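Local coordinates for CRP-like protein Clp (Xanthomonas campestris pv. campestris, PDB 3IWZ), which acts as a dimeric global transcription regulator that binds DNA to control virulence genes and apparently loses DNA binding when it takes up cyclic di-GMP, at residues 115-118 against 119-123; 86-89 against 90-94; 124-127 against 128-131; 24-27 against 28-31; 137-140 against 141-145. All coordinates share one frame; numbering follows the deposited sequence.

Contact 1: 115-118 against 119-123; sequences YERL and QQLFQ
The side chains of L118 and F122, one helical turn apart, make the apolar contact here. L118 CG sits over one face of the F122 ring, 4.0 Å from the ring centroid and 18° off the normal, a CH-pi contact displaced toward the rim at CZ. With CG anti to the backbone N, the L118 chi1 of -175° carries CG to the F122 ring, and CD1 reaches further along to 3.9 Å from F122 CE2. The backbones of the same two residues are joined as well: F122 N gives its hydrogen to L118 O at 2.6 Å. On the outer flank R117 folds back, bent at chi2 and chi3, and lays its guanidinium over L121, whose CG stands 3.7 Å above the plane and whose CD2 is only 3.1 Å from R117 NH2. Y115 O, at the start of the turn, takes two donors, Q119 N at 3.1 Å and L118 N at 2.7 Å, which ties the first turn tightly together. Further out, L118 packs on L55 and L91 while F122 packs on I133 and L134 of helix 130-157. The Y115 hydroxyl is bonded to G87 O, and S114 OG accepts from R117 N. Q119 touches Y135 of the second subunit. The local contacts lie on helix 115-122, which follows the last strand of the beta roll in the cyclic nucleotide-binding domain and precedes the long dimerization helix of CRP-type regulators.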
loop_
_atom_site.group_PDB
_atom_site.type_symbol
_atom_site.label_atom_id
_atom_site.label_comp_id
_atom_site.label_asym_id
_atom_site.label_seq_id
_atom_site.Cartn_x
_atom_site.Cartn_y
_atom_site.Cartn_z
ATOM N N TYR D 115 -1.139 -20.458 -7.698
ATOM C CA TYR D 115 -1.973 -19.528 -8.448
ATOM C C TYR D 115 -2.626 -20.254 -9.629
ATOM O O TYR D 115 -3.843 -20.201 -9.818
ATOM C CB TYR D 115 -1.145 -18.357 -8.998
ATOM C CG TYR D 115 -0.396 -17.531 -7.972
ATOM C CD1 TYR D 115 -0.983 -17.184 -6.752
ATOM C CD2 TYR D 115 0.878 -17.040 -8.254
ATOM C CE1 TYR D 115 -0.320 -16.367 -5.844
ATOM C CE2 TYR D 115 1.545 -16.226 -7.358
ATOM C CZ TYR D 115 0.942 -15.892 -6.158
ATOM O OH TYR D 115 1.593 -15.063 -5.296
ATOM N N GLU D 116 -1.795 -20.935 -10.411
ATOM C CA GLU D 116 -2.249 -21.655 -11.590
ATOM C C GLU D 116 -3.444 -22.542 -11.316
ATOM O O GLU D 116 -4.398 -22.549 -12.087
ATOM C CB GLU D 116 -1.104 -22.486 -12.165
ATOM C CG GLU D 116 -0.971 -22.361 -13.670
ATOM C CD GLU D 116 0.477 -22.384 -14.121
ATOM O OE1 GLU D 116 1.117 -23.454 -14.027
ATOM O OE2 GLU D 116 0.975 -21.323 -14.566
ATOM N N ARG D 117 -3.389 -23.291 -10.220
ATOM C CA ARG D 117 -4.482 -24.183 -9.861
ATOM C C ARG D 117 -5.654 -23.442 -9.256
ATOM O O ARG D 117 -6.729 -24.011 -9.103
ATOM C CB ARG D 117 -4.014 -25.272 -8.886
ATOM C CG ARG D 117 -3.675 -26.589 -9.570
ATOM C CD ARG D 117 -4.865 -27.100 -10.397
ATOM N NE ARG D 117 -5.940 -27.666 -9.580
ATOM C CZ ARG D 117 -7.163 -27.937 -10.034
ATOM N NH1 ARG D 117 -7.479 -27.687 -11.301
ATOM N NH2 ARG D 117 -8.069 -28.478 -9.227
ATOM N N LEU D 118 -5.455 -22.177 -8.905
ATOM C CA LEU D 118 -6.543 -21.402 -8.324
ATOM C C LEU D 118 -7.469 -20.920 -9.431
ATOM O O LEU D 118 -8.670 -21.191 -9.400
ATOM C CB LEU D 118 -6.005 -20.199 -7.539
ATOM C CG LEU D 118 -7.071 -19.393 -6.784
ATOM C CD1 LEU D 118 -7.762 -20.287 -5.780
ATOM C CD2 LEU D 118 -6.437 -18.215 -6.079
ATOM N N GLN D 119 -6.906 -20.218 -10.412
ATOM C CA GLN D 119 -7.694 -19.702 -11.525
ATOM C C GLN D 119 -8.271 -20.849 -12.359
ATOM O O GLN D 119 -9.311 -20.696 -12.998
ATOM C CB GLN D 119 -6.843 -18.754 -12.384
ATOM C CG GLN D 119 -6.299 -17.564 -11.582
ATOM C CD GLN D 119 -5.715 -16.459 -12.443
ATOM O OE1 GLN D 119 -4.867 -16.699 -13.306
ATOM N NE2 GLN D 119 -6.161 -15.231 -12.203
ATOM N N GLN D 120 -7.601 -21.996 -12.350
ATOM C CA GLN D 120 -8.121 -23.150 -13.074
ATOM C C GLN D 120 -9.368 -23.574 -12.304
ATOM O O GLN D 120 -10.353 -24.022 -12.887
ATOM C CB GLN D 120 -7.110 -24.299 -13.104
ATOM C CG GLN D 120 -5.887 -24.041 -13.979
ATOM C CD GLN D 120 -4.915 -25.215 -13.985
ATOM O OE1 GLN D 120 -3.774 -25.094 -14.445
ATOM N NE2 GLN D 120 -5.366 -26.360 -13.482
ATOM N N LEU D 121 -9.313 -23.423 -10.983
ATOM C CA LEU D 121 -10.448 -23.754 -10.135
ATOM C C LEU D 121 -11.483 -22.640 -10.262
ATOM O O LEU D 121 -12.682 -22.882 -10.119
ATOM C CB LEU D 121 -10.014 -23.891 -8.672
ATOM C CG LEU D 121 -9.297 -25.173 -8.235
ATOM C CD1 LEU D 121 -8.958 -25.096 -6.750
ATOM C CD2 LEU D 121 -10.194 -26.375 -8.508
ATOM N N PHE D 122 -11.011 -21.421 -10.524
ATOM C CA PHE D 122 -11.895 -20.266 -10.683
ATOM C C PHE D 122 -12.720 -20.417 -11.954
ATOM O O PHE D 122 -13.730 -19.733 -12.134
ATOM C CB PHE D 122 -11.093 -18.960 -10.763
ATOM C CG PHE D 122 -10.783 -18.341 -9.423
ATOM C CD1 PHE D 122 -10.034 -17.169 -9.350
ATOM C CD2 PHE D 122 -11.236 -18.918 -8.237
ATOM C CE1 PHE D 122 -9.741 -16.580 -8.122
ATOM C CE2 PHE D 122 -10.947 -18.335 -7.002
ATOM C CZ PHE D 122 -10.195 -17.163 -6.948
ATOM N N GLN D 123 -12.272 -21.301 -12.840
ATOM C CA GLN D 123 -12.982 -21.562 -14.085
ATOM C C GLN D 123 -13.732 -22.900 -14.047
ATOM O O GLN D 123 -14.362 -23.295 -15.029
ATOM C CB GLN D 123 -12.013 -21.532 -15.264
ATOM C CG GLN D 123 -11.504 -20.135 -15.586
ATOM C CD GLN D 123 -12.631 -19.150 -15.887
ATOM O OE1 GLN D 123 -13.499 -18.905 -15.050
ATOM N NE2 GLN D 123 -12.615 -18.581 -17.090
#

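Contact 2: 86-89 against 90-94; sequences VGEM and GLFIE
M89 O is held by two backbone amides of the following turn, F92 N and I93 N, both at 2.8 Å. The second bond is nearly straight, at 167°, and lies in the carbonyl plane; the F92 amide instead comes in from above that plane. One residue earlier, E88 O receives L91 N at 2.9 Å. Together these bonds wind residues 88-93 into a compact turn that matches by sequence and position the phosphate-binding cassette of the cyclic nucleotide-binding fold, between strands 85-86 and 101-104. G87 enters it with a left-handed backbone, a conformation that suits glycine. The E88 carboxylate faces helix 130-157: E88 packs on L141, and its OE1 makes a long, weak ion pair with R144. In relatives such as CAP the glutamate of this cassette contacts the cyclic nucleotide, so E88 probably lines the corresponding pocket. The F92 ring is set by its neighbours. E88 O approaches its edge, 3.4 Å from CD2, and L91 CG lies 4.2 Å above one face. The same ring packs on I137 and meets the Y135 ring of the second subunit with planes about 20° apart, while L91 O accepts a hydrogen bond from the hydroxyl of that tyrosine; the cassette is thereby part of the dimer interface. On the side facing the second subunit, where M89 packs on its L146 and I93 on its S142, M89 CG, placed anti to the backbone N by chi1 -165°, lies 4.0 Å from I93 CD1.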
loop_
_atom_site.group_PDB
_atom_site.type_symbol
_atom_site.label_atom_id
_atom_site.label_comp_id
_atom_site.label_asym_id
_atom_site.label_seq_id
_atom_site.Cartn_x
_atom_site.Cartn_y
_atom_site.Cartn_z
ATOM N N VAL D 86 -2.276 -14.002 2.233
ATOM C CA VAL D 86 -0.962 -13.377 2.154
ATOM C C VAL D 86 -0.205 -13.995 0.985
ATOM O O VAL D 86 -0.556 -15.084 0.520
ATOM C CB VAL D 86 -0.193 -13.512 3.493
ATOM C CG1 VAL D 86 -0.887 -12.683 4.555
ATOM C CG2 VAL D 86 -0.148 -14.959 3.941
ATOM N N GLY D 87 0.803 -13.283 0.490
ATOM C CA GLY D 87 1.553 -13.757 -0.664
ATOM C C GLY D 87 0.663 -13.774 -1.903
ATOM O O GLY D 87 0.832 -14.587 -2.819
ATOM N N GLU D 88 -0.294 -12.856 -1.940
ATOM C CA GLU D 88 -1.231 -12.803 -3.047
ATOM C C GLU D 88 -0.814 -11.977 -4.250
ATOM O O GLU D 88 -1.450 -12.067 -5.294
ATOM C CB GLU D 88 -2.587 -12.295 -2.554
ATOM C CG GLU D 88 -2.664 -10.789 -2.337
ATOM C CD GLU D 88 -1.558 -10.246 -1.439
ATOM O OE1 GLU D 88 -1.113 -10.947 -0.488
ATOM O OE2 GLU D 88 -1.144 -9.100 -1.687
ATOM N N MET D 89 0.250 -11.193 -4.120
ATOM C CA MET D 89 0.676 -10.326 -5.219
ATOM C C MET D 89 0.817 -11.012 -6.580
ATOM O O MET D 89 0.273 -10.533 -7.573
ATOM C CB MET D 89 1.983 -9.609 -4.873
ATOM C CG MET D 89 2.265 -8.430 -5.809
ATOM S SD MET D 89 3.798 -7.542 -5.460
ATOM C CE MET D 89 4.923 -8.352 -6.594
ATOM N N GLY D 90 1.552 -12.116 -6.625
ATOM C CA GLY D 90 1.736 -12.838 -7.870
ATOM C C GLY D 90 0.442 -13.268 -8.541
ATOM O O GLY D 90 0.429 -13.566 -9.732
ATOM N N LEU D 91 -0.652 -13.303 -7.792
ATOM C CA LEU D 91 -1.940 -13.683 -8.362
ATOM C C LEU D 91 -2.526 -12.532 -9.192
ATOM O O LEU D 91 -3.511 -12.699 -9.916
ATOM C CB LEU D 91 -2.917 -14.044 -7.245
ATOM C CG LEU D 91 -4.364 -14.299 -7.659
ATOM C CD1 LEU D 91 -4.417 -15.520 -8.567
ATOM C CD2 LEU D 91 -5.227 -14.511 -6.417
ATOM N N PHE D 92 -1.899 -11.365 -9.090
ATOM C CA PHE D 92 -2.373 -10.173 -9.781
ATOM C C PHE D 92 -1.317 -9.541 -10.672
ATOM O O PHE D 92 -1.633 -8.992 -11.721
ATOM C CB PHE D 92 -2.815 -9.143 -8.750
ATOM C CG PHE D 92 -4.002 -9.558 -7.951
ATOM C CD1 PHE D 92 -5.283 -9.379 -8.453
ATOM C CD2 PHE D 92 -3.844 -10.112 -6.686
ATOM C CE1 PHE D 92 -6.394 -9.740 -7.705
ATOM C CE2 PHE D 92 -4.954 -10.480 -5.925
ATOM C CZ PHE D 92 -6.228 -10.294 -6.431
ATOM N N ILE D 93 -0.070 -9.599 -10.229
ATOM C CA ILE D 93 1.025 -9.027 -10.983
ATOM C C ILE D 93 2.020 -10.122 -11.303
ATOM O O ILE D 93 2.954 -10.370 -10.530
ATOM C CB ILE D 93 1.767 -7.939 -10.181
ATOM C CG1 ILE D 93 0.786 -6.882 -9.687
ATOM C CG2 ILE D 93 2.824 -7.293 -11.051
ATOM C CD1 ILE D 93 1.441 -5.862 -8.780
ATOM N N GLU D 94 1.810 -10.777 -12.441
ATOM C CA GLU D 94 2.691 -11.844 -12.887
ATOM C C GLU D 94 4.128 -11.455 -12.569
ATOM O O GLU D 94 4.655 -10.476 -13.090
ATOM C CB GLU D 94 2.523 -12.075 -14.397
ATOM C CG GLU D 94 1.133 -12.581 -14.795
ATOM C CD GLU D 94 0.893 -12.519 -16.296
ATOM O OE1 GLU D 94 1.653 -13.165 -17.048
ATOM O OE2 GLU D 94 -0.061 -11.821 -16.724
#

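Contact 3: 124-127 against 128-131; sequences TSLS and PDAP
L126 O and the amide of D129 meet across a bend that leads from a type I beta turn, T124 to S127, into the start of helix 130-157, the long helix that carries the dimer in this CRP-like fold. The polar contacts are mostly backbone bonds. D129 N donates to L126 O at 2.7 Å, A130 N to S127 O at 3.2 Å, and a weak second interaction links A130 N to L126 O. P128 brings no amide hydrogen; P131 lies in the first turn of the helix, where a proline's missing amide hydrogen is readily tolerated.

The van der Waals contacts are close. Between the adjacent residues S127 and P128, S127 CB is pressed to 3.3 Å from P128 CD, tighter than usual for two carbons. S127 O is covered by A130 CB at 3.2 Å and by P131 CD at 3.4 Å. P131 also packs on P131 of the second subunit.

The polar side chains find partners outside the bend. The buried D129 carboxylate forms a salt bridge with R29 of helix 24-32 and a long, weak ion pair with R132, while T124 OG1 bonds back to Q120 O. D129 CB lies 3.3 Å from L126 O; its chi1 of -62°, with CG beside the backbone N, brings OD1 to 4.2 Å from L126 CD1.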
loop_
_atom_site.group_PDB
_atom_site.type_symbol
_atom_site.label_atom_id
_atom_site.label_comp_id
_atom_site.label_asym_id
_atom_site.label_seq_id
_atom_site.Cartn_x
_atom_site.Cartn_y
_atom_site.Cartn_z
ATOM N N THR D 124 -13.663 -23.589 -12.909
ATOM C CA THR D 124 -14.353 -24.860 -12.731
ATOM C C THR D 124 -15.264 -24.891 -11.490
ATOM O O THR D 124 -16.164 -24.061 -11.354
ATOM C CB THR D 124 -13.350 -26.037 -12.678
ATOM O OG1 THR D 124 -12.116 -25.597 -12.098
ATOM C CG2 THR D 124 -13.089 -26.571 -14.082
ATOM N N SER D 125 -15.030 -25.833 -10.581
ATOM C CA SER D 125 -15.873 -25.952 -9.394
ATOM C C SER D 125 -15.850 -24.768 -8.431
ATOM O O SER D 125 -16.587 -24.769 -7.442
ATOM C CB SER D 125 -15.524 -27.229 -8.624
ATOM O OG SER D 125 -14.244 -27.149 -8.025
ATOM N N LEU D 126 -15.023 -23.761 -8.707
ATOM C CA LEU D 126 -14.939 -22.591 -7.825
ATOM C C LEU D 126 -15.429 -21.295 -8.471
ATOM O O LEU D 126 -15.483 -20.250 -7.825
ATOM C CB LEU D 126 -13.499 -22.420 -7.310
ATOM C CG LEU D 126 -13.175 -23.031 -5.935
ATOM C CD1 LEU D 126 -13.865 -24.379 -5.773
ATOM C CD2 LEU D 126 -11.657 -23.157 -5.778
ATOM N N SER D 127 -15.802 -21.378 -9.743
ATOM C CA SER D 127 -16.294 -20.223 -10.492
ATOM C C SER D 127 -17.333 -19.400 -9.714
ATOM O O SER D 127 -17.279 -18.167 -9.715
ATOM C CB SER D 127 -16.886 -20.695 -11.830
ATOM O OG SER D 127 -17.149 -19.610 -12.704
ATOM N N PRO D 128 -18.291 -20.066 -9.042
ATOM C CA PRO D 128 -19.321 -19.351 -8.273
ATOM C C PRO D 128 -18.764 -18.654 -7.029
ATOM O O PRO D 128 -19.366 -17.719 -6.498
ATOM C CB PRO D 128 -20.310 -20.457 -7.903
ATOM C CG PRO D 128 -20.118 -21.483 -8.998
ATOM C CD PRO D 128 -18.619 -21.500 -9.136
ATOM N N ASP D 129 -17.617 -19.129 -6.564
ATOM C CA ASP D 129 -16.971 -18.563 -5.389
ATOM C C ASP D 129 -16.006 -17.434 -5.780
ATOM O O ASP D 129 -15.633 -16.614 -4.946
ATOM C CB ASP D 129 -16.222 -19.671 -4.642
ATOM C CG ASP D 129 -17.153 -20.766 -4.125
ATOM O OD1 ASP D 129 -16.685 -21.908 -3.918
ATOM O OD2 ASP D 129 -18.350 -20.483 -3.913
ATOM N N ALA D 130 -15.618 -17.395 -7.053
ATOM C CA ALA D 130 -14.690 -16.385 -7.558
ATOM C C ALA D 130 -15.055 -14.970 -7.120
ATOM O O ALA D 130 -14.224 -14.255 -6.568
ATOM C CB ALA D 130 -14.617 -16.462 -9.081
ATOM N N PRO D 131 -16.307 -14.545 -7.357
ATOM C CA PRO D 131 -16.714 -13.194 -6.953
ATOM C C PRO D 131 -16.418 -12.887 -5.482
ATOM O O PRO D 131 -15.813 -11.858 -5.171
ATOM C CB PRO D 131 -18.210 -13.180 -7.258
ATOM C CG PRO D 131 -18.298 -14.076 -8.451
ATOM C CD PRO D 131 -17.404 -15.231 -8.057
#

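Contact 4: 24-27 against 28-31; sequences AGTI and ERFL
R29 carries CG anti to its carbonyl carbon (chi1 -71°) and then bends at chi3 (-70°), which folds its guanidinium back over the previous turn onto G25 and T26. G25 O and T26 CA lie over one face of the group. NH2 is 2.7 Å from G25 O, but the angle is too poor for a hydrogen bond, and NH1 is 3.5 Å from T26 CA. A crystal neighbour also touches R29, so its pose may owe something to lattice packing. The charge is answered elsewhere, by D129; T26 OG1, near the same guanidinium, bonds to R132 NE. Both ties join helix 24-32, the N-terminal helix beside the beta roll of CRP-like proteins, to the start of helix 130-157. The backbone of helix 24-32 runs in regular alpha-helical bonds: R29 N donates to G25 O at 3.3 Å, and F30 N to T26 O at 3.0 Å. On the inner flank I27 CG2 meets L31 CD1 at 4.0 Å, and both side chains pack on Y57 of strand 54-58. F30, with CG opposite N (chi1 166°), also packs on Y57, and on I113. E28 OE1 lies 3.8 Å from the same methyl, I27 CG2.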
loop_
_atom_site.group_PDB
_atom_site.type_symbol
_atom_site.label_atom_id
_atom_site.label_comp_id
_atom_site.label_asym_id
_atom_site.label_seq_id
_atom_site.Cartn_x
_atom_site.Cartn_y
_atom_site.Cartn_z
ATOM N N ALA D 24 -18.415 -19.123 5.532
ATOM C CA ALA D 24 -17.663 -20.307 5.936
ATOM C C ALA D 24 -17.812 -21.412 4.908
ATOM O O ALA D 24 -17.026 -22.355 4.883
ATOM C CB ALA D 24 -18.143 -20.798 7.289
ATOM N N GLY D 25 -18.831 -21.293 4.063
ATOM C CA GLY D 25 -19.063 -22.293 3.034
ATOM C C GLY D 25 -18.112 -22.095 1.871
ATOM O O GLY D 25 -17.583 -23.058 1.305
ATOM N N THR D 26 -17.895 -20.837 1.507
ATOM C CA THR D 26 -16.989 -20.514 0.416
ATOM C C THR D 26 -15.569 -20.830 0.884
ATOM O O THR D 26 -14.745 -21.344 0.121
ATOM C CB THR D 26 -17.078 -19.020 0.039
ATOM O OG1 THR D 26 -18.430 -18.685 -0.300
ATOM C CG2 THR D 26 -16.180 -18.721 -1.147
ATOM N N ILE D 27 -15.294 -20.529 2.150
ATOM C CA ILE D 27 -13.979 -20.769 2.732
ATOM C C ILE D 27 -13.591 -22.241 2.764
ATOM O O ILE D 27 -12.475 -22.596 2.389
ATOM C CB ILE D 27 -13.885 -20.189 4.173
ATOM C CG1 ILE D 27 -13.752 -18.665 4.099
ATOM C CG2 ILE D 27 -12.707 -20.813 4.924
ATOM C CD1 ILE D 27 -13.385 -18.004 5.413
ATOM N N GLU D 28 -14.507 -23.090 3.219
ATOM C CA GLU D 28 -14.234 -24.523 3.292
ATOM C C GLU D 28 -13.981 -25.134 1.925
ATOM O O GLU D 28 -13.058 -25.929 1.764
ATOM C CB GLU D 28 -15.383 -25.256 3.987
ATOM C CG GLU D 28 -15.567 -24.819 5.426
ATOM C CD GLU D 28 -14.246 -24.738 6.175
ATOM O OE1 GLU D 28 -14.058 -23.772 6.951
ATOM O OE2 GLU D 28 -13.401 -25.640 5.986
ATOM N N ARG D 29 -14.796 -24.778 0.938
ATOM C CA ARG D 29 -14.597 -25.321 -0.399
ATOM C C ARG D 29 -13.249 -24.861 -0.916
ATOM O O ARG D 29 -12.549 -25.602 -1.596
ATOM C CB ARG D 29 -15.696 -24.858 -1.347
ATOM C CG ARG D 29 -17.042 -25.480 -1.066
ATOM C CD ARG D 29 -17.986 -25.254 -2.231
ATOM N NE ARG D 29 -18.393 -23.861 -2.340
ATOM C CZ ARG D 29 -19.150 -23.242 -1.442
ATOM N NH1 ARG D 29 -19.483 -21.971 -1.607
ATOM N NH2 ARG D 29 -19.574 -23.901 -0.375
ATOM N N PHE D 30 -12.885 -23.629 -0.586
ATOM C CA PHE D 30 -11.608 -23.093 -1.020
ATOM C C PHE D 30 -10.468 -23.897 -0.404
ATOM O O PHE D 30 -9.463 -24.160 -1.063
ATOM C CB PHE D 30 -11.473 -21.626 -0.616
ATOM C CG PHE D 30 -10.080 -21.104 -0.741
ATOM C CD1 PHE D 30 -9.512 -20.895 -1.988
ATOM C CD2 PHE D 30 -9.312 -20.870 0.392
ATOM C CE1 PHE D 30 -8.191 -20.463 -2.115
ATOM C CE2 PHE D 30 -7.985 -20.436 0.280
ATOM C CZ PHE D 30 -7.424 -20.231 -0.978
ATOM N N LEU D 31 -10.628 -24.285 0.858
ATOM C CA LEU D 31 -9.607 -25.051 1.561
ATOM C C LEU D 31 -9.568 -26.514 1.119
ATOM O O LEU D 31 -8.533 -27.173 1.213
ATOM C CB LEU D 31 -9.837 -24.978 3.073
ATOM C CG LEU D 31 -9.797 -23.595 3.730
ATOM C CD1 LEU D 31 -9.955 -23.754 5.236
ATOM C CD2 LEU D 31 -8.482 -22.897 3.399
#

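Contact 5: 137-140 against 141-145; sequences IGVQ and LSKRL
I137 and L141 form the close-packed edge of this turn of helix 130-157: their side chains lie side by side, pointing the same way, with I137 CG2 3.9 Å from L141 CD1. L141 N donates to I137 O at 2.8 Å, and S142 N to G138 O at the same distance. This face is closed by the second subunit, since L141 packs on S142 of the other chain and S142 on its L141, as expected of the paired dimer helices in CRP-type proteins. V139 and K143, by contrast, are on the partly exposed side, although K143 also packs on I93 of the second subunit. The lysine chain, bent at chi3 (-64°), crosses V139 obliquely with CE 3.8 Å from V139 CG1, and its NZ has in E84 a long, weak ion-pair partner. A third flank is polar but buried. Q140 and R144 run alongside each other, and one water joins them, donating to Q140 O at 3.1 Å and accepting from R144 NE at 2.9 Å at the edge of the guanidinium, in its plane. Q140 O also receives R144 N at 3.2 Å, so main chain and water share that oxygen. The other end of R144 is fixed by the salt bridge to E84, by F85 O and by a cation-pi contact with F80. With its nitrogens engaged on several sides, the guanidinium probably stays charged and has little freedom to rotate, tying this helix to the beta roll near the presumed nucleotide pocket.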
loop_
_atom_site.group_PDB
_atom_site.type_symbol
_atom_site.label_atom_id
_atom_site.label_comp_id
_atom_site.label_asym_id
_atom_site.label_seq_id
_atom_site.Cartn_x
_atom_site.Cartn_y
_atom_site.Cartn_z
ATOM N N ILE D 137 -10.305 -10.554 -1.109
ATOM C CA ILE D 137 -8.916 -10.166 -1.299
ATOM C C ILE D 137 -8.865 -8.663 -1.542
ATOM O O ILE D 137 -7.942 -7.981 -1.098
ATOM C CB ILE D 137 -8.283 -10.926 -2.483
ATOM C CG1 ILE D 137 -8.183 -12.418 -2.137
ATOM C CG2 ILE D 137 -6.914 -10.341 -2.817
ATOM C CD1 ILE D 137 -7.611 -13.273 -3.231
ATOM N N GLY D 138 -9.874 -8.148 -2.238
ATOM C CA GLY D 138 -9.933 -6.722 -2.492
ATOM C C GLY D 138 -10.009 -5.967 -1.176
ATOM O O GLY D 138 -9.314 -4.966 -0.970
ATOM N N VAL D 139 -10.869 -6.439 -0.280
ATOM C CA VAL D 139 -11.023 -5.822 1.036
ATOM C C VAL D 139 -9.682 -5.787 1.766
ATOM O O VAL D 139 -9.303 -4.773 2.365
ATOM C CB VAL D 139 -12.020 -6.614 1.909
ATOM C CG1 VAL D 139 -11.927 -6.152 3.363
ATOM C CG2 VAL D 139 -13.445 -6.437 1.364
ATOM N N GLN D 140 -8.961 -6.900 1.708
ATOM C CA GLN D 140 -7.686 -6.982 2.397
ATOM C C GLN D 140 -6.621 -6.117 1.751
ATOM O O GLN D 140 -5.819 -5.506 2.448
ATOM C CB GLN D 140 -7.232 -8.447 2.508
ATOM C CG GLN D 140 -8.196 -9.279 3.354
ATOM C CD GLN D 140 -7.783 -10.739 3.525
ATOM O OE1 GLN D 140 -8.542 -11.546 4.071
ATOM N NE2 GLN D 140 -6.587 -11.080 3.070
ATOM N N LEU D 141 -6.617 -6.057 0.423
ATOM C CA LEU D 141 -5.652 -5.223 -0.274
ATOM C C LEU D 141 -5.938 -3.767 0.084
ATOM O O LEU D 141 -5.018 -2.994 0.331
ATOM C CB LEU D 141 -5.738 -5.437 -1.795
ATOM C CG LEU D 141 -5.082 -6.723 -2.350
ATOM C CD1 LEU D 141 -5.361 -6.878 -3.841
ATOM C CD2 LEU D 141 -3.576 -6.676 -2.106
ATOM N N SER D 142 -7.217 -3.409 0.158
ATOM C CA SER D 142 -7.586 -2.035 0.477
ATOM C C SER D 142 -7.173 -1.601 1.879
ATOM O O SER D 142 -6.755 -0.460 2.080
ATOM C CB SER D 142 -9.085 -1.827 0.291
ATOM O OG SER D 142 -9.434 -1.892 -1.078
ATOM N N LYS D 143 -7.267 -2.502 2.850
ATOM C CA LYS D 143 -6.877 -2.136 4.216
ATOM C C LYS D 143 -5.373 -1.919 4.326
ATOM O O LYS D 143 -4.917 -0.993 4.994
ATOM C CB LYS D 143 -7.320 -3.206 5.219
ATOM C CG LYS D 143 -8.818 -3.286 5.416
ATOM C CD LYS D 143 -9.206 -4.483 6.279
ATOM C CE LYS D 143 -8.845 -5.793 5.580
ATOM N NZ LYS D 143 -9.255 -6.972 6.392
ATOM N N ARG D 144 -4.605 -2.775 3.663
ATOM C CA ARG D 144 -3.145 -2.677 3.694
ATOM C C ARG D 144 -2.655 -1.439 2.973
ATOM O O ARG D 144 -1.686 -0.805 3.400
ATOM C CB ARG D 144 -2.518 -3.919 3.068
ATOM C CG ARG D 144 -2.812 -5.187 3.849
ATOM C CD ARG D 144 -2.456 -6.440 3.066
ATOM N NE ARG D 144 -3.351 -7.532 3.441
ATOM C CZ ARG D 144 -3.242 -8.790 3.026
ATOM N NH1 ARG D 144 -4.126 -9.689 3.440
ATOM N NH2 ARG D 144 -2.252 -9.154 2.211
ATOM N N LEU D 145 -3.326 -1.104 1.875
ATOM C CA LEU D 145 -2.977 0.075 1.100
ATOM C C LEU D 145 -3.198 1.292 1.989
ATOM O O LEU D 145 -2.332 2.166 2.091
ATOM C CB LEU D 145 -3.866 0.197 -0.160
ATOM C CG LEU D 145 -3.624 1.466 -0.997
ATOM C CD1 LEU D 145 -2.129 1.587 -1.285
ATOM C CD2 LEU D 145 -4.436 1.429 -2.325
HETATM O O HOH W 1 -5.556 -6.991 5.194
#

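Along the chain the order is contact 4, contact 2, contact 1, contact 3, contact 5. Contacts 1, 3 and 4 cluster at one end of the cyclic nucleotide-binding domain: centres of 1 and 3 are about 9 Å apart, of 3 and 4 about 11 Å. Helix 115-122, the bend after it and helix 24-32 all touch one another. The centre of contact 2 lies about 13 Å from those of contact 1 and contact 5, bridging the short helix after the roll and the long helix 130-157, which contacts 3 and 5 share about 20 Å apart. Contacts 2 and 5 meet the second subunit most extensively, so the cassette and the long helix both lie at the dimer interface.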